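Long-range contact in farnesyl diphosphate synthase (PDB 3LVS), which probably joins isopentenyl diphosphate to allylic diphosphates to build farnesyl diphosphate, by the condensation common to polyprenyl synthetases: residues B[170-175]-B[242-247]. Sequence-based numbering, arbitrary orientation.
Sequences DEIIRL and ATFVSL
Ile172 and Thr243 mark the nearest backbone approach, 7.4 Å between their CA atoms, where the first turns of helix 169-195 meet the start of the short helix 244-248. No hydrogen bond crosses, and the contact is almost wholly apolar. Ile172 carries it. Ile172 CD1 sits over the centre of the Phe244 ring in a CH-pi contact, 3.5 Å from the centroid and only 2° off the ring normal. Ile172 CD1 also meets Leu247 CD2 tip to tip at 3.6 Å. A chi1 of 74° tucks Ile172 CG1 in over its own backbone, flanked by N and C, which leaves Ile172 CG2 beside the N and 3.4 Å from Ala242 O. Ile173 comes to the ring edge: Ile173 CG1 lies near the ring plane, 3.8 Å from Phe244 CE1. A serine in place of Phe244 would probably leave Ile172 CD1 and Ile173 CG1 without their shared apolar partner and open a gap between the helices. Thr243 is the N-cap of the short helix. Thr243 OG1 accepts a nearly straight bond from Ser246 N (3.1 Å, 174°) and a weak one from Val245 N. Ser246 OG and Leu247 N both approach Thr243 O on one side of the carbonyl plane. These bonds fix the first turn that carries Phe244 and Leu247. In this mainly helical fold, Phe244 also packs on Leu211, Gln214 and Ile215 of helix 200-222, whose Asp218 accepts from Phe244 N, and so the short helix bridges helices 169-195 and 200-222.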
# COMPACT_ATOMS: atom_id res chain seq x y z
N ASP B 170 23.94 16.56 -6.70
CA ASP B 170 23.53 15.17 -6.98
C ASP B 170 22.58 14.60 -5.92
O ASP B 170 21.61 13.91 -6.26
CB ASP B 170 24.76 14.26 -7.09
CG ASP B 170 25.54 14.49 -8.37
OD1 ASP B 170 25.17 15.40 -9.14
OD2 ASP B 170 26.53 13.76 -8.61
N GLU B 171 22.87 14.91 -4.65
CA GLU B 171 22.09 14.42 -3.53
C GLU B 171 20.69 15.01 -3.53
O GLU B 171 19.74 14.25 -3.49
CB GLU B 171 22.82 14.68 -2.21
CG GLU B 171 23.96 13.69 -1.94
CD GLU B 171 24.94 14.16 -0.86
OE1 GLU B 171 24.89 15.33 -0.43
OE2 GLU B 171 25.78 13.33 -0.44
N ILE B 172 20.56 16.34 -3.61
CA ILE B 172 19.24 16.97 -3.67
C ILE B 172 18.45 16.63 -4.94
O ILE B 172 17.23 16.74 -4.96
CB ILE B 172 19.24 18.52 -3.39
CG1 ILE B 172 19.80 19.33 -4.56
CG2 ILE B 172 19.96 18.86 -2.10
CD1 ILE B 172 19.38 20.81 -4.50
N ILE B 173 19.15 16.20 -5.99
CA ILE B 173 18.50 15.69 -7.19
C ILE B 173 17.92 14.29 -6.91
O ILE B 173 16.76 14.06 -7.22
CB ILE B 173 19.44 15.73 -8.45
CG1 ILE B 173 19.53 17.17 -8.99
CG2 ILE B 173 18.93 14.81 -9.58
CD1 ILE B 173 20.64 17.37 -10.02
N ARG B 174 18.72 13.41 -6.31
CA ARG B 174 18.28 12.06 -5.89
C ARG B 174 17.12 12.11 -4.88
O ARG B 174 16.20 11.28 -4.92
CB ARG B 174 19.45 11.29 -5.28
CG ARG B 174 19.16 9.81 -5.00
CD ARG B 174 20.46 9.00 -4.81
NE ARG B 174 20.77 8.67 -3.42
CZ ARG B 174 21.39 9.47 -2.55
NH1 ARG B 174 21.63 9.04 -1.32
NH2 ARG B 174 21.78 10.69 -2.89
N LEU B 175 17.17 13.11 -4.01
CA LEU B 175 16.12 13.39 -3.06
C LEU B 175 14.80 13.67 -3.80
O LEU B 175 13.84 12.90 -3.67
CB LEU B 175 16.54 14.60 -2.22
CG LEU B 175 16.13 14.71 -0.76
CD1 LEU B 175 16.19 13.37 -0.07
CD2 LEU B 175 17.03 15.70 -0.05
N ALA B 242 20.07 22.69 1.89
CA ALA B 242 20.56 23.08 0.57
C ALA B 242 19.47 22.93 -0.49
O ALA B 242 18.93 21.84 -0.71
CB ALA B 242 21.80 22.27 0.19
N THR B 243 19.15 24.05 -1.13
CA THR B 243 18.16 24.13 -2.20
C THR B 243 18.85 24.38 -3.54
O THR B 243 20.06 24.61 -3.60
CB THR B 243 17.18 25.29 -1.95
OG1 THR B 243 17.86 26.52 -2.21
CG2 THR B 243 16.68 25.29 -0.50
N PHE B 244 18.08 24.37 -4.62
CA PHE B 244 18.61 24.67 -5.95
C PHE B 244 18.99 26.14 -6.09
O PHE B 244 19.84 26.47 -6.90
CB PHE B 244 17.63 24.23 -7.05
CG PHE B 244 17.51 22.74 -7.18
CD1 PHE B 244 18.45 22.01 -7.92
CD2 PHE B 244 16.45 22.06 -6.58
CE1 PHE B 244 18.33 20.62 -8.05
CE2 PHE B 244 16.33 20.67 -6.70
CZ PHE B 244 17.29 19.95 -7.43
N VAL B 245 18.37 27.03 -5.32
CA VAL B 245 18.78 28.43 -5.34
C VAL B 245 20.13 28.63 -4.63
O VAL B 245 21.02 29.31 -5.15
CB VAL B 245 17.68 29.37 -4.79
CG1 VAL B 245 18.19 30.81 -4.68
CG2 VAL B 245 16.44 29.32 -5.68
N SER B 246 20.31 28.00 -3.47
CA SER B 246 21.59 28.07 -2.75
C SER B 246 22.74 27.44 -3.55
O SER B 246 23.86 27.96 -3.55
CB SER B 246 21.48 27.46 -1.35
OG SER B 246 21.55 26.04 -1.37
N LEU B 247 22.46 26.36 -4.27
CA LEU B 247 23.48 25.64 -5.02
C LEU B 247 23.80 26.24 -6.39
O LEU B 247 24.97 26.25 -6.80
CB LEU B 247 23.08 24.18 -5.17
CG LEU B 247 23.74 23.12 -4.27
CD1 LEU B 247 24.14 23.63 -2.89
CD2 LEU B 247 22.84 21.91 -4.15